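Local coordinates for putative signal recognition particle protein (Chaetomium thermophilum, PDB 5CK4), which binds guanine nucleotides as the Arf-like beta subunit of the signal recognition particle receptor, and probably serves protein targeting to the endoplasmic reticulum membrane, at residues 188-193 / 241-246; 269-272 / 278-281. All blocks are in the same frame, centred on the assembly; numbering follows the deposited sequence.

Contact 1 (188-193 / 241-246)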
ATOM      1  N   TYR A 188       3.997   8.535  -4.913  1.00 14.64           N
ATOM      2  CA  TYR A 188       4.353   7.134  -4.673  1.00 15.43           C
ATOM      3  C   TYR A 188       3.129   6.238  -4.773  1.00 14.90           C
ATOM      4  O   TYR A 188       3.149   5.206  -5.459  1.00 13.93           O
ATOM      5  CB  TYR A 188       4.984   6.984  -3.291  1.00 17.82           C
ATOM      6  CG  TYR A 188       5.720   5.683  -3.041  1.00 16.45           C
ATOM      7  CD1 TYR A 188       5.850   4.711  -4.032  1.00 18.11           C
ATOM      8  CD2 TYR A 188       6.290   5.433  -1.801  1.00 21.31           C
ATOM      9  CE1 TYR A 188       6.526   3.517  -3.785  1.00 20.25           C
ATOM     10  CE2 TYR A 188       6.956   4.254  -1.542  1.00 20.74           C
ATOM     11  CZ  TYR A 188       7.077   3.300  -2.541  1.00 23.22           C
ATOM     12  OH  TYR A 188       7.774   2.139  -2.264  1.00 25.33           O
ATOM     13  N   LEU A 189       2.055   6.636  -4.098  1.00 13.14           N
ATOM     14  CA  LEU A 189       0.811   5.866  -4.154  1.00 11.89           C
ATOM     15  C   LEU A 189       0.299   5.751  -5.594  1.00 11.11           C
ATOM     16  O   LEU A 189      -0.180   4.684  -6.025  1.00 12.14           O
ATOM     17  CB  LEU A 189      -0.247   6.508  -3.244  1.00  9.62           C
ATOM     18  CG  LEU A 189      -1.626   5.834  -3.236  1.00  9.40           C
ATOM     19  CD1 LEU A 189      -1.517   4.378  -2.776  1.00 14.70           C
ATOM     20  CD2 LEU A 189      -2.535   6.625  -2.316  1.00  9.34           C
ATOM     21  N   TYR A 190       0.393   6.845  -6.347  1.00 10.95           N
ATOM     22  CA  TYR A 190      -0.001   6.814  -7.751  1.00 11.43           C
ATOM     23  C   TYR A 190       0.717   5.682  -8.490  1.00 14.89           C
ATOM     24  O   TYR A 190       0.079   4.895  -9.183  1.00 13.43           O
ATOM     25  CB  TYR A 190       0.286   8.167  -8.434  1.00 13.35           C
ATOM     26  CG  TYR A 190      -0.352   8.343  -9.816  1.00 15.64           C
ATOM     27  CD1 TYR A 190       0.216   7.775 -10.952  1.00 14.59           C
ATOM     28  CD2 TYR A 190      -1.510   9.093  -9.979  1.00 13.65           C
ATOM     29  CE1 TYR A 190      -0.370   7.940 -12.214  1.00 16.72           C
ATOM     30  CE2 TYR A 190      -2.091   9.269 -11.233  1.00 14.54           C
ATOM     31  CZ  TYR A 190      -1.520   8.690 -12.343  1.00 15.64           C
ATOM     32  OH  TYR A 190      -2.100   8.863 -13.594  1.00 19.28           O
ATOM     33  N   ASP A 191       2.039   5.600  -8.327  1.00 12.14           N
ATOM     34  CA  ASP A 191       2.832   4.577  -9.006  1.00 14.63           C
ATOM     35  C   ASP A 191       2.479   3.168  -8.550  1.00 12.82           C
ATOM     36  O   ASP A 191       2.482   2.235  -9.348  1.00 14.96           O
ATOM     37  CB  ASP A 191       4.338   4.802  -8.799  1.00 18.03           C
ATOM     38  CG  ASP A 191       4.860   6.011  -9.547  1.00 24.93           C
ATOM     39  OD1 ASP A 191       4.218   6.424 -10.532  1.00 28.74           O
ATOM     40  OD2 ASP A 191       5.912   6.547  -9.137  1.00 30.52           O
ATOM     41  N   VAL A 192       2.199   3.014  -7.261  1.00 14.16           N
ATOM     42  CA  VAL A 192       1.812   1.714  -6.716  1.00 14.87           C
ATOM     43  C   VAL A 192       0.516   1.222  -7.367  1.00 13.46           C
ATOM     44  O   VAL A 192       0.457   0.112  -7.906  1.00 11.44           O
ATOM     45  CB  VAL A 192       1.672   1.757  -5.171  1.00 14.58           C
ATOM     46  CG1 VAL A 192       0.851   0.595  -4.657  1.00 14.87           C
ATOM     47  CG2 VAL A 192       3.069   1.760  -4.508  1.00 14.40           C
ATOM     48  N   LEU A 193      -0.524   2.049  -7.300  1.00 12.91           N
ATOM     49  CA  LEU A 193      -1.807   1.707  -7.909  1.00 13.59           C
ATOM     50  C   LEU A 193      -1.731   1.553  -9.437  1.00 11.53           C
ATOM     51  O   LEU A 193      -2.369   0.660 -10.008  1.00 12.26           O
ATOM     52  CB  LEU A 193      -2.867   2.741  -7.504  1.00 10.84           C
ATOM     53  CG  LEU A 193      -3.115   2.838  -5.993  1.00 13.50           C
ATOM     54  CD1 LEU A 193      -4.238   3.827  -5.690  1.00 12.49           C
ATOM     55  CD2 LEU A 193      -3.469   1.465  -5.432  1.00  9.44           C
ATOM     56  N   GLY A 241      -6.189  12.491  -8.570  1.00 12.89           N
ATOM     57  CA  GLY A 241      -6.904  13.132  -9.661  1.00 13.44           C
ATOM     58  C   GLY A 241      -6.118  14.263 -10.312  1.00 17.06           C
ATOM     59  O   GLY A 241      -6.079  14.367 -11.542  1.00 16.38           O
ATOM     60  N   ARG A 242      -5.500  15.125  -9.503  1.00 15.74           N
ATOM     61  CA  ARG A 242      -4.708  16.223 -10.054  1.00 18.80           C
ATOM     62  C   ARG A 242      -3.548  15.681 -10.901  1.00 21.55           C
ATOM     63  O   ARG A 242      -3.264  16.194 -11.989  1.00 20.00           O
ATOM     64  CB  ARG A 242      -4.145  17.114  -8.942  1.00 18.79           C
ATOM     65  CG  ARG A 242      -3.398  18.316  -9.494  1.00 22.38           C
ATOM     66  CD  ARG A 242      -2.681  19.109  -8.411  1.00 30.80           C
ATOM     67  NE  ARG A 242      -1.624  18.313  -7.799  1.00 35.23           N
ATOM     68  CZ  ARG A 242      -0.397  18.180  -8.298  1.00 40.84           C
ATOM     69  NH1 ARG A 242      -0.058  18.807  -9.419  1.00 44.09           N
ATOM     70  NH2 ARG A 242       0.494  17.420  -7.674  1.00 36.90           N
ATOM     71  N   ILE A 243      -2.879  14.655 -10.386  1.00 18.12           N
ATOM     72  CA  ILE A 243      -1.744  14.044 -11.087  1.00 17.93           C
ATOM     73  C   ILE A 243      -2.153  13.473 -12.441  1.00 18.11           C
ATOM     74  O   ILE A 243      -1.523  13.755 -13.460  1.00 19.97           O
ATOM     75  CB  ILE A 243      -1.086  12.924 -10.236  1.00 17.23           C
ATOM     76  CG1 ILE A 243      -0.466  13.526  -8.975  1.00 21.25           C
ATOM     77  CG2 ILE A 243      -0.004  12.178 -11.050  1.00 20.24           C
ATOM     78  CD1 ILE A 243      -0.123  12.502  -7.905  1.00 22.28           C
ATOM     79  N   ARG A 244      -3.208  12.669 -12.466  1.00 17.20           N
ATOM     80  CA  ARG A 244      -3.598  12.056 -13.735  1.00 21.10           C
ATOM     81  C   ARG A 244      -4.044  13.103 -14.748  1.00 22.46           C
ATOM     82  O   ARG A 244      -3.778  12.961 -15.944  1.00 20.29           O
ATOM     83  CB  ARG A 244      -4.653  10.957 -13.551  1.00 15.49           C
ATOM     84  CG  ARG A 244      -6.049  11.440 -13.137  1.00 16.35           C
ATOM     85  CD  ARG A 244      -7.027  10.267 -13.059  1.00 17.60           C
ATOM     86  NE  ARG A 244      -8.401  10.699 -12.798  1.00 13.90           N
ATOM     87  CZ  ARG A 244      -9.432   9.867 -12.713  1.00 13.59           C
ATOM     88  NH1 ARG A 244      -9.239   8.563 -12.888  1.00 15.87           N
ATOM     89  NH2 ARG A 244     -10.656  10.341 -12.473  1.00 17.63           N
ATOM     90  N   LYS A 245      -4.694  14.165 -14.271  1.00 18.91           N
ATOM     91  CA  LYS A 245      -5.131  15.251 -15.164  1.00 25.65           C
ATOM     92  C   LYS A 245      -3.965  16.044 -15.745  1.00 23.24           C
ATOM     93  O   LYS A 245      -3.948  16.371 -16.933  1.00 25.24           O
ATOM     94  CB  LYS A 245      -6.075  16.214 -14.431  1.00 22.11           C
ATOM     95  CG  LYS A 245      -6.549  17.361 -15.284  1.00 26.00           C
ATOM     96  CD  LYS A 245      -7.433  16.859 -16.421  1.00 27.01           C
ATOM     97  CE  LYS A 245      -8.600  16.050 -15.878  1.00 22.25           C
ATOM     98  NZ  LYS A 245      -9.765  16.039 -16.784  1.00 43.09           N
ATOM     99  N   THR A 246      -2.991  16.361 -14.897  1.00 26.92           N
ATOM    100  CA  THR A 246      -1.803  17.079 -15.342  1.00 26.67           C
ATOM    101  C   THR A 246      -0.984  16.233 -16.309  1.00 28.34           C
ATOM    102  O   THR A 246      -0.431  16.746 -17.281  1.00 29.44           O
ATOM    103  CB  THR A 246      -0.911  17.481 -14.154  1.00 32.47           C
ATOM    104  OG1 THR A 246      -1.675  18.267 -13.233  1.00 42.68           O
ATOM    105  CG2 THR A 246       0.274  18.304 -14.632  1.00 36.40           C
TER
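Tyr-190 reaches from helix 180-201 across to Ile-243 and Arg-244 of helix 229-249, and it is the one residue of 188-193 that touches 241-246. The backbones stay well apart, with CA of Tyr-190 and CA of Ile-243 8.2 Å from each other, so the ring has to span the interval. It does so because its CB is directed at the other helix and CG lies anti to the backbone N (chi1 -168°). From there the chain can be followed outward. CG comes 4.0 Å from Ile-243 CG2, the branch methyl that lies over one face of the ring. CD2 and CE2 are closest to that methyl, each 3.6 Å from Ile-243 CG2. The methyl lies 3.8 Å from the ring centroid and 21° off the ring normal, which is the geometry of a CH-pi contact. CZ lies about equally far from Ile-243 CG2 and Arg-244 CB. At OH the neighbour is Arg-244, whose CB sits at the ring edge, in its plane, 3.3 Å from Tyr-190 OH. The guanidinium of Arg-244 leads away from this spot, its plane standing 82° from that of the ring.

The buried hydroxyl is gripped twice by the loop beyond, hydrogen-bonding to Gly-269 O and Leu-271 N. Arg-244 NH1 hydrogen-bonds to Leu-271 O and forms a salt bridge with Glu-283. Helix 180-201 follows strand 159-170, and helix 229-249 follows its parallel neighbour, strand 214-219; the contact thus joins successive crossover helices of the alpha/beta fold shared by P-loop GTPases.

Contact 2 (269-272 / 278-281)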
ATOM      1  N   GLY A 269      -0.628   5.759 -18.746  1.00 44.33           N
ATOM      2  CA  GLY A 269      -0.176   6.661 -17.703  1.00 36.78           C
ATOM      3  C   GLY A 269      -1.323   7.114 -16.817  1.00 28.26           C
ATOM      4  O   GLY A 269      -1.098   7.631 -15.726  1.00 25.48           O
ATOM      5  N   TRP A 270      -2.551   6.907 -17.291  1.00 26.88           N
ATOM      6  CA  TRP A 270      -3.768   7.362 -16.605  1.00 18.56           C
ATOM      7  C   TRP A 270      -4.255   6.362 -15.548  1.00 19.07           C
ATOM      8  O   TRP A 270      -4.630   5.231 -15.864  1.00 23.24           O
ATOM      9  CB  TRP A 270      -4.870   7.626 -17.649  1.00 19.54           C
ATOM     10  CG  TRP A 270      -6.228   8.000 -17.107  1.00 18.36           C
ATOM     11  CD1 TRP A 270      -7.232   7.142 -16.730  1.00 20.14           C
ATOM     12  CD2 TRP A 270      -6.745   9.323 -16.916  1.00 18.23           C
ATOM     13  NE1 TRP A 270      -8.328   7.851 -16.305  1.00 23.93           N
ATOM     14  CE2 TRP A 270      -8.058   9.191 -16.416  1.00 23.26           C
ATOM     15  CE3 TRP A 270      -6.222  10.608 -17.115  1.00 19.18           C
ATOM     16  CZ2 TRP A 270      -8.857  10.297 -16.109  1.00 18.24           C
ATOM     17  CZ3 TRP A 270      -7.020  11.707 -16.812  1.00 27.65           C
ATOM     18  CH2 TRP A 270      -8.322  11.544 -16.315  1.00 25.85           C
ATOM     19  N   LEU A 271      -4.229   6.775 -14.289  1.00 16.00           N
ATOM     20  CA  LEU A 271      -4.688   5.928 -13.192  1.00 14.25           C
ATOM     21  C   LEU A 271      -6.208   5.975 -13.125  1.00 18.56           C
ATOM     22  O   LEU A 271      -6.788   7.060 -13.161  1.00 18.95           O
ATOM     23  CB  LEU A 271      -4.137   6.455 -11.874  1.00 13.06           C
ATOM     24  CG  LEU A 271      -4.669   5.770 -10.615  1.00 16.71           C
ATOM     25  CD1 LEU A 271      -4.093   4.382 -10.593  1.00 12.93           C
ATOM     26  CD2 LEU A 271      -4.258   6.557  -9.362  1.00 18.59           C
ATOM     27  N   GLY A 272      -6.853   4.813 -13.018  1.00 19.52           N
ATOM     28  CA  GLY A 272      -8.305   4.763 -12.892  1.00 13.03           C
ATOM     29  C   GLY A 272      -9.044   4.474 -14.185  1.00 17.06           C
ATOM     30  O   GLY A 272      -8.439   4.098 -15.204  1.00 16.70           O
ATOM     31  N   GLU A 278     -13.956  12.323 -11.778  1.00 17.84           N
ATOM     32  CA  GLU A 278     -13.418  12.658 -10.463  0.56 21.36           C
ATOM     33  C   GLU A 278     -12.917  11.371  -9.841  1.00 22.72           C
ATOM     34  O   GLU A 278     -13.705  10.439  -9.647  1.00 16.22           O
ATOM     35  CB  GLU A 278     -14.486  13.311  -9.562  0.56 24.29           C
ATOM     36  CG  GLU A 278     -14.829  14.758  -9.917  0.56 30.76           C
ATOM     37  CD  GLU A 278     -15.691  15.473  -8.872  0.56 39.55           C
ATOM     38  OE1 GLU A 278     -15.940  14.886  -7.797  0.56 38.18           O
ATOM     39  OE2 GLU A 278     -16.111  16.630  -9.126  0.56 22.90           O
ATOM     40  N   PHE A 279     -11.616  11.316  -9.539  1.00 18.50           N
ATOM     41  CA  PHE A 279     -11.019  10.098  -9.023  1.00 11.67           C
ATOM     42  C   PHE A 279     -11.595   9.692  -7.675  1.00 15.92           C
ATOM     43  O   PHE A 279     -11.700  10.518  -6.777  1.00 14.58           O
ATOM     44  CB  PHE A 279      -9.491  10.193  -8.875  1.00 10.98           C
ATOM     45  CG  PHE A 279      -8.881   8.901  -8.417  1.00 13.46           C
ATOM     46  CD1 PHE A 279      -8.613   7.888  -9.338  1.00 13.55           C
ATOM     47  CD2 PHE A 279      -8.622   8.669  -7.059  1.00  9.33           C
ATOM     48  CE1 PHE A 279      -8.074   6.674  -8.933  1.00 19.20           C
ATOM     49  CE2 PHE A 279      -8.088   7.464  -6.645  1.00 15.13           C
ATOM     50  CZ  PHE A 279      -7.813   6.457  -7.577  1.00 17.10           C
ATOM     51  N   LYS A 280     -11.937   8.408  -7.546  1.00 12.84           N
ATOM     52  CA  LYS A 280     -12.338   7.822  -6.266  1.00 11.83           C
ATOM     53  C   LYS A 280     -11.658   6.469  -6.155  1.00 14.28           C
ATOM     54  O   LYS A 280     -11.541   5.772  -7.147  1.00 14.92           O
ATOM     55  CB  LYS A 280     -13.858   7.611  -6.200  1.00 12.54           C
ATOM     56  CG  LYS A 280     -14.687   8.874  -6.343  1.00 18.44           C
ATOM     57  CD  LYS A 280     -14.525   9.794  -5.145  1.00 15.58           C
ATOM     58  CE  LYS A 280     -15.423  11.024  -5.322  1.00 26.11           C
ATOM     59  NZ  LYS A 280     -15.514  11.834  -4.085  1.00 22.40           N
ATOM     60  N   PHE A 281     -11.217   6.081  -4.963  1.00 13.55           N
ATOM     61  CA  PHE A 281     -10.563   4.778  -4.813  1.00 12.37           C
ATOM     62  C   PHE A 281     -11.483   3.635  -5.249  1.00 10.07           C
ATOM     63  O   PHE A 281     -11.032   2.596  -5.762  1.00 12.94           O
ATOM     64  CB  PHE A 281     -10.086   4.573  -3.373  1.00 13.56           C
ATOM     65  CG  PHE A 281      -8.869   5.378  -3.032  1.00 10.32           C
ATOM     66  CD1 PHE A 281      -7.674   5.182  -3.720  1.00 11.25           C
ATOM     67  CD2 PHE A 281      -8.911   6.339  -2.034  1.00 14.96           C
ATOM     68  CE1 PHE A 281      -6.546   5.931  -3.404  1.00 14.61           C
ATOM     69  CE2 PHE A 281      -7.785   7.083  -1.708  1.00 13.26           C
ATOM     70  CZ  PHE A 281      -6.604   6.890  -2.402  1.00 11.06           C
TER
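Leu-271 and Phe-279 meet obliquely, CD2 of the leucine coming to the CE1-CZ side of the phenyl ring. CD2 of Leu-271 is 3.8 Å from Phe-279 CE1 and 4.0 Å from Phe-279 CZ, while Leu-271 CG lies 3.9 Å from the same CE1. Both side chains start out toward each other, and in both CG is anti to the backbone N (chi1 173° for the leucine), which brings the two apolar ends together between the segments.

Gly-272 approaches differently: its CA is near the ring plane at the edge, 4.4 Å from Phe-279 CE1. Its phi of 99° and psi of -169° are backbone angles readily open to glycine, whose bare CA lets the backbone lie beside the ring edge. Another part of the Phe-279 edge faces CE1 of Phe-281, in plane, so the two rings of 278-281 are neighbours as well.

Both segments belong to the irregular connection between helix 229-249 and strand 291-295, packed on helices 180-201 and 229-249. Leu-240 of helix 229-249 touches both phenylalanines, and Gln-197 of helix 180-201 accepts from the amide of Gly-272 and donates to the carbonyl of Trp-270. The direct contact between the segments is apolar and non-directional, which implies that close fit and burial govern it, while directional bonds come from the flanking helices.

In the fold
Both contacts are buried at the residues that touch, and their centres lie about 7 Å apart, on the same side of the chain's centre. Contact 1 joins two regular helices; contact 2 joins two parts of the irregular loop between helix 229-249 and strand 291-295, laid against those same helices. Chemistry follows place: the helix pair meets through an aromatic face and an aliphatic methyl but turns its polar ends to the loop, whereas 269-272 and 278-281 meet by apolar side chains and the CA of a glycine. The polar ends are the bridge, since the tyrosine and arginine of contact 1 hold the backbone of 269-272. Neither contact belongs to the nucleotide site.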